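Local coordinates for natural killer cell receptor Ly49C (PDB 3C8J), which serves as a disulfide-linked homodimeric receptor on mouse natural killer cells that recognises class I MHC molecules, at residues Y92-N97 with R129-G134. The protein carries 4 engineered substitutions. Sequence-based numbering, arbitrary orientation.
Engineered in segment 129-134: Gly134 (natural residue Glu).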
ATOM      1  N   TYR A  92      -4.938   3.628  -5.263  1.00 54.49           N
ATOM      2  CA  TYR A  92      -6.185   3.364  -5.940  1.00 54.45           C
ATOM      3  C   TYR A  92      -7.366   4.034  -5.241  1.00 54.37           C
ATOM      4  O   TYR A  92      -7.337   4.267  -4.027  1.00 54.47           O
ATOM      5  CB  TYR A  92      -6.460   1.847  -5.970  1.00 54.85           C
ATOM      6  CG  TYR A  92      -5.315   0.990  -6.426  1.00 54.79           C
ATOM      7  CD1 TYR A  92      -4.364   0.553  -5.535  1.00 54.80           C
ATOM      8  CD2 TYR A  92      -5.192   0.607  -7.775  1.00 57.25           C
ATOM      9  CE1 TYR A  92      -3.296  -0.252  -5.958  1.00 55.66           C
ATOM     10  CE2 TYR A  92      -4.133  -0.204  -8.213  1.00 55.98           C
ATOM     11  CZ  TYR A  92      -3.192  -0.620  -7.293  1.00 55.66           C
ATOM     12  OH  TYR A  92      -2.142  -1.395  -7.705  1.00 54.76           O
ATOM     13  N   TYR A  93      -8.405   4.297  -6.025  1.00 54.06           N
ATOM     14  CA  TYR A  93      -9.725   4.678  -5.553  1.00 54.16           C
ATOM     15  C   TYR A  93     -10.667   3.542  -5.903  1.00 54.03           C
ATOM     16  O   TYR A  93     -10.750   3.121  -7.074  1.00 54.30           O
ATOM     17  CB  TYR A  93     -10.242   5.926  -6.288  1.00 54.16           C
ATOM     18  CG  TYR A  93      -9.884   7.250  -5.677  1.00 54.75           C
ATOM     19  CD1 TYR A  93      -8.964   8.079  -6.294  1.00 55.64           C
ATOM     20  CD2 TYR A  93     -10.477   7.691  -4.502  1.00 55.66           C
ATOM     21  CE1 TYR A  93      -8.627   9.293  -5.757  1.00 54.93           C
ATOM     22  CE2 TYR A  93     -10.130   8.923  -3.945  1.00 55.19           C
ATOM     23  CZ  TYR A  93      -9.203   9.709  -4.588  1.00 54.50           C
ATOM     24  OH  TYR A  93      -8.837  10.930  -4.087  1.00 55.23           O
ATOM     25  N   PHE A  94     -11.401   3.046  -4.924  1.00 53.72           N
ATOM     26  CA  PHE A  94     -12.429   2.080  -5.257  1.00 53.41           C
ATOM     27  C   PHE A  94     -13.724   2.833  -5.105  1.00 54.40           C
ATOM     28  O   PHE A  94     -14.097   3.218  -3.998  1.00 54.89           O
ATOM     29  CB  PHE A  94     -12.356   0.843  -4.363  1.00 52.56           C
ATOM     30  CG  PHE A  94     -11.012   0.157  -4.386  1.00 50.49           C
ATOM     31  CD1 PHE A  94      -9.981   0.615  -3.611  1.00 48.05           C
ATOM     32  CD2 PHE A  94     -10.785  -0.952  -5.191  1.00 49.98           C
ATOM     33  CE1 PHE A  94      -8.736  -0.008  -3.632  1.00 48.20           C
ATOM     34  CE2 PHE A  94      -9.538  -1.591  -5.209  1.00 46.71           C
ATOM     35  CZ  PHE A  94      -8.524  -1.108  -4.440  1.00 48.25           C
ATOM     36  N   ILE A  95     -14.371   3.103  -6.235  1.00 55.03           N
ATOM     37  CA  ILE A  95     -15.617   3.846  -6.247  1.00 55.61           C
ATOM     38  C   ILE A  95     -16.778   2.859  -6.186  1.00 56.40           C
ATOM     39  O   ILE A  95     -17.014   2.079  -7.120  1.00 56.87           O
ATOM     40  CB  ILE A  95     -15.707   4.780  -7.469  1.00 55.53           C
ATOM     41  CG1 ILE A  95     -14.448   5.641  -7.534  1.00 55.12           C
ATOM     42  CG2 ILE A  95     -16.964   5.655  -7.388  1.00 55.04           C
ATOM     43  CD1 ILE A  95     -14.538   6.799  -8.456  1.00 56.32           C
ATOM     44  N   MET A  96     -17.489   2.917  -5.064  1.00 57.04           N
ATOM     45  CA  MET A  96     -18.468   1.913  -4.666  1.00 57.50           C
ATOM     46  C   MET A  96     -19.922   2.285  -4.994  1.00 57.79           C
ATOM     47  O   MET A  96     -20.837   1.995  -4.220  1.00 57.61           O
ATOM     48  CB  MET A  96     -18.277   1.623  -3.171  1.00 57.42           C
ATOM     49  CG  MET A  96     -16.883   1.080  -2.835  1.00 57.86           C
ATOM     50  SD  MET A  96     -16.373  -0.461  -3.658  1.00 60.64           S
ATOM     51  CE  MET A  96     -17.111  -1.753  -2.637  1.00 58.86           C
ATOM     52  N   ASN A  97     -20.109   2.961  -6.135  1.00 58.74           N
ATOM     53  CA  ASN A  97     -21.415   3.151  -6.795  1.00 59.14           C
ATOM     54  C   ASN A  97     -21.341   2.462  -8.126  1.00 59.13           C
ATOM     55  O   ASN A  97     -20.295   2.496  -8.772  1.00 59.51           O
ATOM     56  CB  ASN A  97     -21.714   4.617  -7.120  1.00 59.46           C
ATOM     57  CG  ASN A  97     -21.447   5.535  -5.978  1.00 61.03           C
ATOM     58  OD1 ASN A  97     -20.290   5.853  -5.686  1.00 62.45           O
ATOM     59  ND2 ASN A  97     -22.514   6.001  -5.327  1.00 62.21           N
ATOM     60  N   ARG A 129      -7.617 -10.190  -4.268  1.00 50.30           N
ATOM     61  CA  ARG A 129      -7.587 -10.482  -2.849  1.00 49.34           C
ATOM     62  C   ARG A 129      -8.170  -9.306  -2.059  1.00 49.21           C
ATOM     63  O   ARG A 129      -8.766  -9.499  -1.023  1.00 48.36           O
ATOM     64  CB  ARG A 129      -6.158 -10.759  -2.387  1.00 49.26           C
ATOM     65  CG  ARG A 129      -5.597 -12.105  -2.801  1.00 48.93           C
ATOM     66  CD  ARG A 129      -4.177 -12.320  -2.213  1.00 49.57           C
ATOM     67  NE  ARG A 129      -3.075 -12.071  -3.172  1.00 50.46           N
ATOM     68  CZ  ARG A 129      -2.202 -11.072  -3.045  1.00 50.66           C
ATOM     69  NH1 ARG A 129      -2.288 -10.237  -2.020  1.00 51.56           N
ATOM     70  NH2 ARG A 129      -1.233 -10.900  -3.921  1.00 50.52           N
ATOM     71  N   HIS A 130      -7.984  -8.079  -2.551  1.00 49.88           N
ATOM     72  CA  HIS A 130      -8.311  -6.889  -1.770  1.00 50.18           C
ATOM     73  C   HIS A 130      -9.806  -6.553  -1.813  1.00 50.61           C
ATOM     74  O   HIS A 130     -10.474  -6.323  -0.807  1.00 49.60           O
ATOM     75  CB  HIS A 130      -7.548  -5.700  -2.319  1.00 50.23           C
ATOM     76  CG  HIS A 130      -7.969  -4.413  -1.704  1.00 50.36           C
ATOM     77  ND1 HIS A 130      -7.612  -4.061  -0.420  1.00 50.68           N
ATOM     78  CD2 HIS A 130      -8.787  -3.435  -2.156  1.00 48.59           C
ATOM     79  CE1 HIS A 130      -8.159  -2.896  -0.119  1.00 52.72           C
ATOM     80  NE2 HIS A 130      -8.889  -2.503  -1.155  1.00 54.34           N
ATOM     81  N   VAL A 131     -10.298  -6.520  -3.039  1.00 51.40           N
ATOM     82  CA  VAL A 131     -11.611  -6.046  -3.371  1.00 51.54           C
ATOM     83  C   VAL A 131     -12.696  -6.688  -2.491  1.00 52.39           C
ATOM     84  O   VAL A 131     -12.611  -7.884  -2.150  1.00 52.48           O
ATOM     85  CB  VAL A 131     -11.759  -6.281  -4.878  1.00 51.57           C
ATOM     86  CG1 VAL A 131     -12.920  -7.175  -5.255  1.00 50.94           C
ATOM     87  CG2 VAL A 131     -11.641  -4.954  -5.656  1.00 51.46           C
ATOM     88  N   ILE A 132     -13.684  -5.885  -2.083  1.00 52.56           N
ATOM     89  CA  ILE A 132     -14.895  -6.424  -1.480  1.00 53.12           C
ATOM     90  C   ILE A 132     -15.604  -7.168  -2.611  1.00 52.72           C
ATOM     91  O   ILE A 132     -15.578  -6.680  -3.723  1.00 52.49           O
ATOM     92  CB  ILE A 132     -15.799  -5.305  -0.932  1.00 53.58           C
ATOM     93  CG1 ILE A 132     -15.288  -4.803   0.416  1.00 54.02           C
ATOM     94  CG2 ILE A 132     -17.236  -5.815  -0.748  1.00 54.46           C
ATOM     95  CD1 ILE A 132     -15.617  -3.358   0.690  1.00 54.54           C
ATOM     96  N   PRO A 133     -16.185  -8.367  -2.356  1.00 53.28           N
ATOM     97  CA  PRO A 133     -16.873  -9.100  -3.461  1.00 53.39           C
ATOM     98  C   PRO A 133     -17.743  -8.182  -4.313  1.00 54.12           C
ATOM     99  O   PRO A 133     -18.584  -7.465  -3.779  1.00 55.38           O
ATOM    100  CB  PRO A 133     -17.740 -10.110  -2.727  1.00 52.48           C
ATOM    101  CG  PRO A 133     -16.974 -10.414  -1.503  1.00 52.91           C
ATOM    102  CD  PRO A 133     -16.224  -9.144  -1.096  1.00 52.75           C
ATOM    103  N   GLY A 134     -17.490  -8.152  -5.614  1.00 54.33           N
ATOM    104  CA  GLY A 134     -18.262  -7.333  -6.533  1.00 54.77           C
ATOM    105  C   GLY A 134     -17.634  -7.393  -7.912  1.00 55.42           C
ATOM    106  O   GLY A 134     -16.793  -8.254  -8.183  1.00 55.79           O
TER
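Phe94, on strand 90-96 of the C-type lectin-like fold, meets His130 and Val131 where helix 121-130 ends and the chain runs on as a loop; no hydrogen bond links the two segments, and side chains alone join them. Phe94 and His130 form the aromatic part of the contact. The two side chains approach from opposite directions, and the rings meet obliquely, planes at 37° and centroids 4.7 Å apart. His130 NE2 lies over one face of the phenyl ring, 3.5 Å from Phe94 CE1, while CD2 of His130 comes to 3.3 Å from Phe94 CZ. CG of His130 stands anti to its own backbone nitrogen (chi1 172°), which carries the imidazole from the last helical turn to Phe94. His130 NE2 is hydrogen-bonded to the hydroxyl of Tyr83, whose ring in turn stacks on Phe94, so Tyr83 of strand 82-88 probably helps to hold both rings in place. Apolar contacts follow: Val131, the first residue to leave helical geometry, sets CG2 obliquely against Phe94 CE2 at 4.0 Å. Nearer the corner at Asn97, which begins a region implicated in MHC class I binding, Met96 bends at chi2 and chi3 and brings its CE methyl to 4.0 Å from Ile132 CD1.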